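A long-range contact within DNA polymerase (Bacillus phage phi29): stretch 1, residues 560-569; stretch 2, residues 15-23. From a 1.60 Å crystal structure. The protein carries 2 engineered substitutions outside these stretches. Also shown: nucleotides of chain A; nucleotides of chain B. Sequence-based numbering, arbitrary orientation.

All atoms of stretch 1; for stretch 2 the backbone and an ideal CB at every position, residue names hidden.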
# COMPACT_ATOMS: atom_id res chain seq x y z
N GLN F 560 7.20 -17.11 -13.48
CA GLN F 560 8.52 -17.68 -13.24
C GLN F 560 8.85 -18.67 -14.34
O GLN F 560 8.10 -19.63 -14.59
CB GLN F 560 8.64 -18.41 -11.90
CG GLN F 560 8.31 -17.57 -10.65
CD GLN F 560 9.37 -16.53 -10.26
OE1 GLN F 560 9.09 -15.64 -9.43
NE2 GLN F 560 10.53 -16.61 -10.82
N VAL F 561 9.99 -18.43 -14.98
CA VAL F 561 10.55 -19.29 -16.01
C VAL F 561 12.03 -19.56 -15.69
O VAL F 561 12.60 -18.94 -14.79
CB VAL F 561 10.41 -18.60 -17.40
CG1 VAL F 561 8.95 -18.33 -17.71
CG2 VAL F 561 11.22 -17.29 -17.42
N PRO F 562 12.68 -20.50 -16.41
CA PRO F 562 14.11 -20.68 -16.19
C PRO F 562 14.86 -19.35 -16.40
O PRO F 562 14.71 -18.70 -17.44
CB PRO F 562 14.49 -21.75 -17.23
CG PRO F 562 13.22 -22.47 -17.47
CD PRO F 562 12.16 -21.45 -17.40
N GLY F 563 15.60 -18.93 -15.39
CA GLY F 563 16.37 -17.70 -15.45
C GLY F 563 15.80 -16.52 -14.71
O GLY F 563 16.53 -15.66 -14.24
N GLY F 564 14.48 -16.44 -14.58
CA GLY F 564 13.87 -15.34 -13.90
C GLY F 564 12.39 -15.22 -14.12
O GLY F 564 11.68 -16.22 -14.21
N VAL F 565 11.92 -14.00 -14.28
CA VAL F 565 10.51 -13.68 -14.45
C VAL F 565 10.32 -13.01 -15.80
O VAL F 565 11.05 -12.07 -16.12
CB VAL F 565 9.96 -12.75 -13.34
CG1 VAL F 565 8.59 -12.15 -13.73
CG2 VAL F 565 9.84 -13.50 -12.02
N VAL F 566 9.33 -13.48 -16.56
CA VAL F 566 8.85 -12.76 -17.74
C VAL F 566 7.48 -12.16 -17.43
O VAL F 566 6.63 -12.83 -16.85
CB VAL F 566 8.73 -13.68 -18.97
CG1 VAL F 566 8.03 -12.97 -20.13
CG2 VAL F 566 10.10 -14.15 -19.36
N LEU F 567 7.30 -10.91 -17.81
CA LEU F 567 6.02 -10.23 -17.70
C LEU F 567 5.29 -10.48 -19.01
O LEU F 567 5.66 -9.93 -20.05
CB LEU F 567 6.23 -8.74 -17.47
CG LEU F 567 6.92 -8.43 -16.13
CD1 LEU F 567 7.25 -6.95 -16.00
CD2 LEU F 567 6.02 -8.88 -15.00
N VAL F 568 4.32 -11.39 -18.96
CA VAL F 568 3.56 -11.79 -20.15
C VAL F 568 2.31 -10.94 -20.22
O VAL F 568 1.62 -10.78 -19.22
CB VAL F 568 3.16 -13.27 -20.05
CG1 VAL F 568 2.31 -13.69 -21.25
CG2 VAL F 568 4.38 -14.15 -19.95
N ASP F 569 2.03 -10.38 -21.40
CA ASP F 569 0.82 -9.59 -21.58
C ASP F 569 -0.38 -10.51 -21.51
O ASP F 569 -0.50 -11.48 -22.26
CB ASP F 569 0.84 -8.79 -22.90
CG ASP F 569 1.75 -7.57 -22.84
OD1 ASP F 569 2.03 -7.06 -21.73
OD2 ASP F 569 2.20 -7.12 -23.92
N UNK F 15 15.97 -6.87 -18.78
CA UNK F 15 15.84 -8.31 -18.98
C UNK F 15 15.11 -8.63 -20.28
O UNK F 15 14.33 -7.83 -20.78
CB UNK F 15 15.10 -8.94 -17.80
N UNK F 16 15.39 -9.80 -20.84
CA UNK F 16 14.68 -10.25 -22.01
C UNK F 16 13.29 -10.74 -21.63
O UNK F 16 13.03 -11.05 -20.46
CB UNK F 16 15.47 -11.35 -22.72
N UNK F 17 12.40 -10.82 -22.62
CA UNK F 17 10.97 -10.96 -22.35
C UNK F 17 10.36 -12.18 -23.02
O UNK F 17 9.16 -12.24 -23.25
CB UNK F 17 10.23 -9.70 -22.81
N UNK F 18 11.20 -13.18 -23.29
CA UNK F 18 10.78 -14.44 -23.90
C UNK F 18 10.76 -15.53 -22.84
O UNK F 18 11.76 -15.76 -22.17
CB UNK F 18 11.71 -14.83 -25.06
N UNK F 19 9.62 -16.20 -22.68
CA UNK F 19 9.52 -17.29 -21.69
C UNK F 19 10.57 -18.40 -21.92
O UNK F 19 11.03 -19.04 -20.96
CB UNK F 19 8.12 -17.90 -21.73
N UNK F 20 10.99 -18.59 -23.17
CA UNK F 20 11.98 -19.62 -23.53
C UNK F 20 13.41 -19.10 -23.46
O UNK F 20 14.36 -19.86 -23.65
CB UNK F 20 11.70 -20.15 -24.94
N UNK F 21 13.58 -17.81 -23.17
CA UNK F 21 14.91 -17.21 -23.18
C UNK F 21 14.93 -15.95 -22.33
O UNK F 21 14.95 -14.82 -22.83
CB UNK F 21 15.35 -16.89 -24.61
N UNK F 22 14.88 -16.17 -21.02
CA UNK F 22 14.75 -15.13 -20.03
C UNK F 22 16.07 -14.92 -19.31
O UNK F 22 16.56 -15.82 -18.62
CB UNK F 22 13.64 -15.47 -19.03
N UNK F 23 16.64 -13.73 -19.48
CA UNK F 23 17.93 -13.42 -18.92
C UNK F 23 18.16 -11.92 -18.81
O UNK F 23 17.53 -11.14 -19.49
CB UNK F 23 19.03 -14.06 -19.77
P DT A 7 11.75 -1.71 -15.37
OP1 DT A 7 13.04 -1.01 -15.40
OP2 DT A 7 10.52 -1.01 -15.79
O5' DT A 7 11.81 -3.03 -16.27
C5' DT A 7 12.80 -4.02 -16.06
C4' DT A 7 12.59 -5.11 -17.09
O4' DT A 7 11.26 -5.66 -16.95
C3' DT A 7 12.66 -4.68 -18.56
O3' DT A 7 14.00 -4.65 -19.07
C2' DT A 7 11.85 -5.78 -19.22
C1' DT A 7 10.77 -6.08 -18.21
N1 DT A 7 9.45 -5.40 -18.48
C2 DT A 7 8.59 -6.02 -19.34
O2 DT A 7 8.83 -7.08 -19.89
N3 DT A 7 7.40 -5.36 -19.55
C4 DT A 7 7.01 -4.17 -18.99
O4 DT A 7 5.91 -3.66 -19.25
C5 DT A 7 7.97 -3.56 -18.09
C7 DT A 7 7.64 -2.26 -17.43
C6 DT A 7 9.13 -4.19 -17.88
P DT B 5 1.58 -18.79 -3.36
OP1 DT B 5 0.15 -19.14 -3.23
OP2 DT B 5 2.58 -19.33 -2.41
O5' DT B 5 2.09 -19.24 -4.81
C5' DT B 5 1.32 -18.94 -5.97
C4' DT B 5 2.21 -18.93 -7.20
O4' DT B 5 3.09 -17.78 -7.19
C3' DT B 5 3.13 -20.13 -7.35
O3' DT B 5 3.24 -20.45 -8.73
C2' DT B 5 4.46 -19.65 -6.78
C1' DT B 5 4.44 -18.20 -7.23
N1 DT B 5 5.17 -17.23 -6.37
C2 DT B 5 6.05 -16.34 -6.94
O2 DT B 5 6.33 -16.26 -8.14
N3 DT B 5 6.62 -15.49 -6.01
C4 DT B 5 6.41 -15.45 -4.65
O4 DT B 5 6.98 -14.62 -3.94
C5 DT B 5 5.47 -16.40 -4.13
C7 DT B 5 5.15 -16.46 -2.67
C6 DT B 5 4.89 -17.24 -5.00
P DT A 6 8.28 0.50 -11.30
OP1 DT A 6 9.38 1.39 -10.96
OP2 DT A 6 7.30 0.86 -12.33
O5' DT A 6 8.90 -0.88 -11.86
C5' DT A 6 10.08 -1.42 -11.29
C4' DT A 6 10.30 -2.78 -11.91
O4' DT A 6 9.21 -3.67 -11.59
C3' DT A 6 10.33 -2.75 -13.43
O3' DT A 6 11.62 -2.38 -13.92
C2' DT A 6 9.93 -4.17 -13.79
C1' DT A 6 9.05 -4.62 -12.63
N1 DT A 6 7.59 -4.67 -12.94
C2 DT A 6 6.88 -5.77 -12.52
O2 DT A 6 7.37 -6.70 -11.91
N3 DT A 6 5.55 -5.73 -12.85
C4 DT A 6 4.88 -4.72 -13.53
O4 DT A 6 3.68 -4.80 -13.76
C5 DT A 6 5.69 -3.59 -13.91
C7 DT A 6 5.08 -2.44 -14.64
C6 DT A 6 7.00 -3.61 -13.60

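Position 15 points its CB toward stretch 1, but the ideal CB lies 5.4 Å from Val565 O. A medium side chain would fit, and a polar one could reach that carbonyl through solvent. The residue is Thr15. Its OG1 donates to a water at 2.7 Å, and the same water donates to Val565 O at 2.8 Å, so the gap is bridged. Thr15 N also donates to O3' of DT7 of chain A at 3.0 Å.

Position 16 points sideways, with nothing of stretch 1 near its CB. Stretch 1 decides nothing here, but the backbone O of 21 and N of 23 lie near this CB. A short hydroxyl side chain, Ser or Thr, would suit. The residue is Thr16. Thr16 OG1 donates to the O atom of 21 at 2.6 Å. The N atom of 23 donates to Thr16 OG1 at 2.9 Å.

Position 17 is also sideways. Its ideal CB is 4.8 Å from Val566 CG1, and the base of DT7 is close by. Small or medium side chains suit it. The residue is Thr17. Its backbone O packs on Val566 CG1 at 3.4 Å and shares a water with Leu567 O.

Position 18 points away, into space that stretch 1 leaves free. Long polar or charged chains are possible. The residue is Lys18, with chi1 m and chi2 to chi4 all t; its NZ is hydrogen-bonded elsewhere in the structure. It opens a type I turn that ends at 21.

Position 19 points sideways, but its ideal CB is 4.1 Å from Val561 CG1 and 4.9 Å from Val566 CG2. The neighbouring surface is aliphatic, so Val, Ile, Leu or Met would suit. The residue is Val19. Its CB lies 4.0 Å from Val561 CG1, and its CG1 meets Val566 CG1 at 4.1 Å and Val568 CG2 at 4.0 Å.

Position 20 points away, within the turn. Many residues would do. It is Glu20, which does not touch stretch 1.

Position 21 also points away and is equally unconstrained by stretch 1. It is Asp21, whose OD2 forms a salt bridge with the NE of 23 at 2.9 Å.

Position 22 points toward stretch 1. Its ideal CB is 3.4 Å from Val561 CG2, which is tight, and 3.8 Å from Val566 CG2. A small side chain is favoured: Ala, Ser or Cys. The residue is Cys22. Its SG lies 3.7 Å from Val566 CG2. Cys22 O would be only 2.3 Å from an ideal CB at Gly563, a clash that glycine avoids.

Position 23 points away, and long polar chains fit. It is Arg23, the partner of Asp21.

Stretch 2 (15-23) TTTKVEDCR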
# COMPACT_ATOMS: atom_id res chain seq x y z
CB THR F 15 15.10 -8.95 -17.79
OG1 THR F 15 13.78 -8.40 -17.72
CG2 THR F 15 15.83 -8.68 -16.46
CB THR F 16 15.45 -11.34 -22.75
OG1 THR F 16 15.58 -12.49 -21.92
CG2 THR F 16 16.83 -10.84 -23.14
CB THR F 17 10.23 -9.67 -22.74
OG1 THR F 17 10.24 -9.51 -24.16
CG2 THR F 17 10.90 -8.46 -22.07
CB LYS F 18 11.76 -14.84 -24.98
CG LYS F 18 11.95 -13.82 -26.09
CD LYS F 18 13.17 -14.21 -26.91
CE LYS F 18 13.32 -13.38 -28.16
NZ LYS F 18 14.43 -13.89 -29.03
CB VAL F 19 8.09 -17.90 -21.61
CG1 VAL F 19 7.11 -16.86 -21.09
CG2 VAL F 19 7.64 -18.42 -22.96
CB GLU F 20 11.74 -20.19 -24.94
CG GLU F 20 10.42 -19.83 -25.55
CD GLU F 20 10.40 -18.41 -26.09
OE1 GLU F 20 9.61 -17.60 -25.58
OE2 GLU F 20 11.19 -18.11 -27.02
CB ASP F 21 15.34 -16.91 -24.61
CG ASP F 21 16.76 -16.43 -24.70
OD1 ASP F 21 17.14 -15.98 -25.79
OD2 ASP F 21 17.49 -16.49 -23.69
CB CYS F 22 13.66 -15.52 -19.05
SG CYS F 22 13.40 -14.40 -17.70
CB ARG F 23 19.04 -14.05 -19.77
CG ARG F 23 18.98 -13.68 -21.20
CD ARG F 23 19.98 -14.45 -22.08
NE ARG F 23 19.47 -14.44 -23.44
CZ ARG F 23 19.51 -13.40 -24.28
NH1 ARG F 23 20.11 -12.26 -23.97
NH2 ARG F 23 18.93 -13.50 -25.45
O HOH W 1 11.89 -10.31 -18.11
O HOH W 2 6.65 -10.75 -22.74
O HOH W 3 14.31 -18.84 -19.99
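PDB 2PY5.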